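Local coordinates for 5'-nucleotidase SURE (Aquifex aeolicus, PDB 2WQK), which removes the phosphate from nucleoside 5'-monophosphates in a hydrolysis that depends on a divalent metal cation, at the interface of chains A and B. Numbering follows the deposited sequence. Chains: chain A/B, 5'-nucleotidase SURE.

The interface of chains A and B. Residues chain A 155, 158, 230-231; chain B 237, 240-241, 244.
The backbone N-H of B:Asn237 points almost straight at the carbonyl oxygen of A:Pro230, N to O 2.8 Å, reaching it from well off the carbonyl plane. This ties the residue just before the C-terminal 3-10 helix 238-248 of one SurE-family subunit to strand 225-232 of the other, part of a two-fold interface in which the C-terminal segments are exchanged; the pairing is probably a biological one, within an assembly deposited as four copies. Just ahead of the helix, the B:Asn237 side chain swings its CG anti to the backbone N (chi1 -167°), which carries the amide across to A:Thr158. There ND2 lies 3.0 Å from the hydroxyl OG1, a hydrogen bond with the amide as donor, and the two side chains meet at about a right angle. Within the helix, B:Val240 faces the ring of A:Pro155, its CB 3.6 Å from the ring CG. Its CG2 methyl points between the A:Pro155 and A:Pro230 rings, 3.9 Å from CB of A:Pro230 and close beside the A:Thr158 hydroxyl. Cut back to an alanine, this position would lose both methyls, which would probably leave a gap between the two proline rings and A:Thr158 OG1 less shielded. Four residues on, B:Ile244 splits its branches: CG2 presses on CD of A:Pro155 at a tight 3.5 Å, while CD1 reaches the A:Pro230 ring. B:Met241 touches the same ring through CG, crossing it at about a right angle.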
loop_
_atom_site.group_PDB
_atom_site.type_symbol
_atom_site.label_atom_id
_atom_site.label_comp_id
_atom_site.label_asym_id
_atom_site.label_seq_id
_atom_site.Cartn_x
_atom_site.Cartn_y
_atom_site.Cartn_z
ATOM N N PRO A 155 6.494 5.110 36.819
ATOM C CA PRO A 155 5.670 6.116 37.457
ATOM C C PRO A 155 4.408 6.453 36.675
ATOM O O PRO A 155 4.152 5.924 35.591
ATOM C CB PRO A 155 6.580 7.349 37.558
ATOM C CG PRO A 155 7.751 7.096 36.650
ATOM C CD PRO A 155 7.770 5.641 36.297
ATOM N N THR A 158 2.939 7.245 32.407
ATOM C CA THR A 158 4.194 7.188 31.685
ATOM C C THR A 158 4.375 5.822 31.020
ATOM O O THR A 158 3.948 4.814 31.530
ATOM C CB THR A 158 5.371 7.406 32.715
ATOM O OG1 THR A 158 5.160 8.640 33.430
ATOM C CG2 THR A 158 6.738 7.437 32.044
ATOM N N PRO A 230 11.016 8.968 29.611
ATOM C CA PRO A 230 9.657 8.735 30.103
ATOM C C PRO A 230 8.726 9.631 29.273
ATOM O O PRO A 230 8.904 10.864 29.226
ATOM C CB PRO A 230 9.700 9.198 31.558
ATOM C CG PRO A 230 10.743 10.271 31.579
ATOM C CD PRO A 230 11.726 9.976 30.439
ATOM N N LEU A 231 7.763 9.004 28.617
ATOM C CA LEU A 231 6.798 9.719 27.762
ATOM C C LEU A 231 5.452 9.791 28.462
ATOM O O LEU A 231 5.001 8.818 29.093
ATOM C CB LEU A 231 6.603 8.950 26.457
ATOM C CG LEU A 231 7.825 8.747 25.551
ATOM C CD1 LEU A 231 7.509 7.894 24.299
ATOM C CD2 LEU A 231 8.398 10.133 25.158
ATOM N N ASN B 237 7.780 13.337 29.977
ATOM C CA ASN B 237 7.215 13.508 31.308
ATOM C C ASN B 237 8.307 13.956 32.287
ATOM O O ASN B 237 8.946 13.140 32.967
ATOM C CB ASN B 237 6.483 12.231 31.775
ATOM C CG ASN B 237 5.632 12.488 33.000
ATOM O OD1 ASN B 237 5.855 13.489 33.724
ATOM N ND2 ASN B 237 4.698 11.575 33.281
ATOM N N VAL B 240 8.455 13.059 36.307
ATOM C CA VAL B 240 8.742 11.718 36.788
ATOM C C VAL B 240 10.163 11.211 36.515
ATOM O O VAL B 240 10.506 10.065 36.895
ATOM C CB VAL B 240 7.741 10.690 36.250
ATOM C CG1 VAL B 240 6.291 11.118 36.530
ATOM C CG2 VAL B 240 7.963 10.391 34.783
ATOM N N MET B 241 11.019 12.043 35.921
ATOM C CA MET B 241 12.393 11.588 35.631
ATOM C C MET B 241 13.096 11.090 36.878
ATOM O O MET B 241 13.779 10.057 36.848
ATOM C CB MET B 241 13.180 12.699 34.940
ATOM C CG MET B 241 12.722 12.958 33.539
ATOM S SD MET B 241 13.659 14.326 32.832
ATOM C CE MET B 241 13.621 13.849 31.121
ATOM N N ILE B 244 12.668 7.380 37.744
ATOM C CA ILE B 244 13.285 6.319 36.946
ATOM C C ILE B 244 14.812 6.426 36.913
ATOM O O ILE B 244 15.466 5.706 36.157
ATOM C CB ILE B 244 12.669 6.191 35.555
ATOM C CG1 ILE B 244 12.817 7.495 34.774
ATOM C CG2 ILE B 244 11.172 5.749 35.668
ATOM C CD1 ILE B 244 12.639 7.307 33.287
#